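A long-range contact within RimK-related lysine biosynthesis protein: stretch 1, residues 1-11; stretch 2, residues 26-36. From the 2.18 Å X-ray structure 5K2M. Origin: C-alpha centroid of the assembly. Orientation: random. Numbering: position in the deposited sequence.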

# COMPACT_ATOMS: atom_id res chain seq x y z
N MET A 1 41.01 24.08 -5.05
CA MET A 1 40.40 24.38 -3.73
C MET A 1 39.20 25.29 -3.88
O MET A 1 39.33 26.42 -4.32
CB MET A 1 41.41 25.11 -2.84
CG MET A 1 42.06 24.24 -1.80
SD MET A 1 41.06 24.08 -0.32
CE MET A 1 42.23 23.12 0.63
N ARG A 2 38.02 24.79 -3.49
CA ARG A 2 36.86 25.65 -3.34
C ARG A 2 36.46 25.68 -1.87
O ARG A 2 36.11 24.66 -1.28
CB ARG A 2 35.71 25.19 -4.25
CG ARG A 2 35.92 25.64 -5.69
CD ARG A 2 35.05 24.89 -6.68
NE ARG A 2 33.63 25.04 -6.40
CZ ARG A 2 32.87 26.07 -6.77
NH1 ARG A 2 33.38 27.08 -7.45
NH2 ARG A 2 31.58 26.08 -6.44
N ILE A 3 36.55 26.87 -1.28
CA ILE A 3 36.28 27.08 0.13
C ILE A 3 34.94 27.81 0.25
O ILE A 3 34.79 28.92 -0.25
CB ILE A 3 37.39 27.92 0.79
CG1 ILE A 3 38.73 27.17 0.75
CG2 ILE A 3 37.02 28.27 2.23
CD1 ILE A 3 39.94 28.01 1.12
N GLY A 4 33.97 27.18 0.89
CA GLY A 4 32.70 27.85 1.19
C GLY A 4 32.77 28.66 2.48
O GLY A 4 33.45 28.26 3.43
N ILE A 5 32.04 29.77 2.53
CA ILE A 5 31.83 30.49 3.79
C ILE A 5 30.33 30.72 3.98
O ILE A 5 29.72 31.45 3.21
CB ILE A 5 32.53 31.87 3.78
CG1 ILE A 5 34.02 31.72 3.49
CG2 ILE A 5 32.34 32.57 5.12
CD1 ILE A 5 34.76 33.03 3.38
N THR A 6 29.75 30.14 5.03
CA THR A 6 28.32 30.35 5.29
C THR A 6 28.14 31.47 6.30
O THR A 6 28.87 31.56 7.28
CB THR A 6 27.60 29.10 5.81
OG1 THR A 6 28.19 28.71 7.04
CG2 THR A 6 27.70 27.98 4.81
N TYR A 7 27.14 32.32 6.05
CA TYR A 7 27.00 33.58 6.78
C TYR A 7 25.57 34.12 6.82
O TYR A 7 24.73 33.82 5.95
CB TYR A 7 27.95 34.63 6.20
CG TYR A 7 27.55 35.18 4.83
CD1 TYR A 7 27.95 34.55 3.65
CD2 TYR A 7 26.81 36.34 4.73
CE1 TYR A 7 27.59 35.07 2.41
CE2 TYR A 7 26.44 36.86 3.50
CZ TYR A 7 26.83 36.23 2.35
OH TYR A 7 26.43 36.78 1.16
N THR A 8 25.31 34.93 7.84
CA THR A 8 24.05 35.63 7.99
C THR A 8 24.25 37.06 7.51
O THR A 8 23.57 37.52 6.59
CB THR A 8 23.61 35.63 9.46
OG1 THR A 8 23.67 34.29 9.95
CG2 THR A 8 22.19 36.19 9.60
N VAL A 9 25.20 37.74 8.13
CA VAL A 9 25.66 39.04 7.65
C VAL A 9 27.18 38.93 7.57
O VAL A 9 27.78 38.07 8.22
CB VAL A 9 25.22 40.21 8.57
CG1 VAL A 9 23.70 40.35 8.59
CG2 VAL A 9 25.73 40.05 9.99
N LEU A 10 27.79 39.78 6.77
CA LEU A 10 29.24 39.78 6.64
C LEU A 10 29.83 40.84 7.55
O LEU A 10 29.92 42.02 7.18
CB LEU A 10 29.66 40.01 5.18
CG LEU A 10 29.23 38.92 4.19
CD1 LEU A 10 29.52 39.35 2.77
CD2 LEU A 10 29.90 37.58 4.48
N ARG A 11 30.18 40.42 8.77
CA ARG A 11 30.86 41.30 9.73
C ARG A 11 32.33 41.42 9.31
O ARG A 11 32.76 40.79 8.34
CB ARG A 11 30.76 40.74 11.16
CG ARG A 11 29.35 40.53 11.69
CD ARG A 11 29.28 39.59 12.89
NE ARG A 11 29.60 38.20 12.55
CZ ARG A 11 29.59 37.18 13.41
NH1 ARG A 11 29.27 37.38 14.69
NH2 ARG A 11 29.91 35.95 13.00
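Stretch 2 26-36: EVVMLHEDDLL

Parallel pairing of two β-strands near the start of the RimK-related lysine biosynthesis protein. Residues 26-31 of stretch 2 run as an extended strand alongside strand 2-7, in the same direction, with the axes 4.6 Å apart at closest approach and crossing at -25°. The register is unbroken: Arg2 lies beside Glu26, Ile3 beside Val27, Gly4 beside Val28, Ile5 beside Met29, Thr6 beside Leu30 and Tyr7 beside His31, with CA-CA distances of 4.6 to 5.2 Å.

The backbone bonds follow the parallel pattern, in which alternate residues of each strand supply both NH and CO to the other. Glu26 N donates to Met1 O (2.9 Å), and Glu26 O accepts from Ile3 N (2.8 Å, nearly linear at 171°). Ile3 O then takes Val28 N (2.9 Å), Val28 O takes Ile5 N (3.0 Å), Ile5 O takes Leu30 N (2.9 Å), and Leu30 O takes Tyr7 N (3.2 Å). The ladder loosens where stretch 2 turns into its 3-10 segment, 32-34: Glu32 N reaches Tyr7 O only weakly, at 3.3 Å and 136°. Several carbonyls also receive a CA-H contact, the shortest from Thr6 CA to Leu30 O (3.2 Å). Beyond the ladder, His31 O accepts from Asp34 N (2.8 Å), and His31 N makes a weak bond to Asp34 OD2 (3.0 Å), so the turn uses polar groups of His31 that do not face stretch 1.

On the face carrying Arg2, Val28, Thr6 and Leu30, a salt bridge closes the start of the pair: Arg2 NH1 lies 3.0 Å from Glu26 OE2, which sits near the guanidinium plane, while Val28 CG2 covers one guanidinium face, 3.6 Å from Arg2 NH2. Arg2 NE and NH2 are satisfied elsewhere in the structure. Gly4 leaves room here for Leu30: its CA is 4.2 Å from Leu30 CD1, and an ideal CB would come within a tight 3.2 Å of that methyl.

The other face is largely apolar. Ile5 CD1 packs on Val27 CG1 (3.8 Å) and Met29 SD (4.0 Å), while Met29 CE meets Tyr7 CE1 (3.9 Å) and Leu10 CD2 (3.4 Å). His31 CB lies off-centre over the Tyr7 ring, 4.2 Å from its centroid; the two aromatic rings are oblique, with planes at 55°. Past the strand, His31 NE2 comes 3.2 Å from Thr8 O, and Thr8 OG1 donates weakly to Glu32 OE2 (3.2 Å).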

# COMPACT_ATOMS: atom_id res chain seq x y z
N GLU A 26 39.49 29.27 -4.58
CA GLU A 26 38.26 29.93 -4.97
C GLU A 26 37.31 29.99 -3.76
O GLU A 26 37.13 29.00 -3.06
CB GLU A 26 37.64 29.13 -6.10
CG GLU A 26 36.43 29.76 -6.78
CD GLU A 26 35.95 28.94 -7.97
OE1 GLU A 26 36.59 27.91 -8.29
OE2 GLU A 26 34.94 29.33 -8.60
N VAL A 27 36.73 31.16 -3.50
CA VAL A 27 35.83 31.35 -2.36
C VAL A 27 34.38 31.39 -2.84
O VAL A 27 34.05 32.17 -3.72
CB VAL A 27 36.16 32.67 -1.62
CG1 VAL A 27 35.28 32.82 -0.39
CG2 VAL A 27 37.62 32.71 -1.22
N VAL A 28 33.53 30.55 -2.25
CA VAL A 28 32.08 30.57 -2.53
C VAL A 28 31.34 31.11 -1.32
O VAL A 28 31.30 30.46 -0.27
CB VAL A 28 31.56 29.16 -2.86
CG1 VAL A 28 30.09 29.21 -3.30
CG2 VAL A 28 32.43 28.53 -3.94
N MET A 29 30.78 32.31 -1.47
CA MET A 29 30.05 32.97 -0.41
C MET A 29 28.64 32.43 -0.37
O MET A 29 27.92 32.53 -1.35
CB MET A 29 29.99 34.48 -0.65
CG MET A 29 31.36 35.14 -0.71
SD MET A 29 32.28 34.87 0.80
CE MET A 29 31.40 35.91 1.95
N LEU A 30 28.24 31.86 0.76
CA LEU A 30 26.94 31.21 0.85
C LEU A 30 26.13 31.88 1.93
O LEU A 30 26.26 31.57 3.10
CB LEU A 30 27.10 29.74 1.18
CG LEU A 30 27.83 28.91 0.13
CD1 LEU A 30 28.54 27.76 0.81
CD2 LEU A 30 26.88 28.43 -0.95
N HIS A 31 25.28 32.81 1.52
CA HIS A 31 24.29 33.32 2.43
C HIS A 31 23.29 32.20 2.72
O HIS A 31 23.17 31.24 1.96
CB HIS A 31 23.58 34.54 1.86
CG HIS A 31 22.64 35.17 2.83
ND1 HIS A 31 21.28 35.20 2.63
CD2 HIS A 31 22.86 35.72 4.05
CE1 HIS A 31 20.70 35.78 3.67
NE2 HIS A 31 21.63 36.10 4.55
N GLU A 32 22.60 32.33 3.84
CA GLU A 32 21.55 31.39 4.23
C GLU A 32 20.50 31.12 3.16
O GLU A 32 20.04 29.98 3.02
CB GLU A 32 20.91 31.89 5.53
CG GLU A 32 21.86 31.67 6.68
CD GLU A 32 21.42 32.28 7.99
OE1 GLU A 32 20.61 33.23 8.01
OE2 GLU A 32 21.93 31.80 9.02
N ASP A 33 20.15 32.14 2.37
CA ASP A 33 19.26 31.97 1.23
C ASP A 33 19.78 30.96 0.21
O ASP A 33 19.01 30.34 -0.49
CB ASP A 33 19.02 33.31 0.50
CG ASP A 33 18.27 34.33 1.35
OD1 ASP A 33 17.86 34.03 2.51
OD2 ASP A 33 18.08 35.45 0.84
N ASP A 34 21.10 30.82 0.12
CA ASP A 34 21.75 29.88 -0.80
C ASP A 34 21.82 28.44 -0.28
O ASP A 34 22.33 27.55 -0.97
CB ASP A 34 23.18 30.34 -1.10
CG ASP A 34 23.24 31.74 -1.67
OD1 ASP A 34 22.44 32.03 -2.59
OD2 ASP A 34 24.08 32.54 -1.20
N LEU A 35 21.33 28.20 0.94
CA LEU A 35 21.43 26.88 1.55
C LEU A 35 20.12 26.11 1.43
O LEU A 35 19.13 26.46 2.06
CB LEU A 35 21.85 27.01 3.01
CG LEU A 35 23.19 27.71 3.23
CD1 LEU A 35 23.40 28.03 4.70
CD2 LEU A 35 24.34 26.88 2.66
N LEU A 36 20.14 25.04 0.66
CA LEU A 36 18.98 24.21 0.46
C LEU A 36 19.44 22.76 0.35
O LEU A 36 20.28 22.42 -0.49
CB LEU A 36 18.26 24.68 -0.80
CG LEU A 36 16.91 24.07 -1.21
CD1 LEU A 36 15.91 24.08 -0.06
CD2 LEU A 36 16.37 24.82 -2.42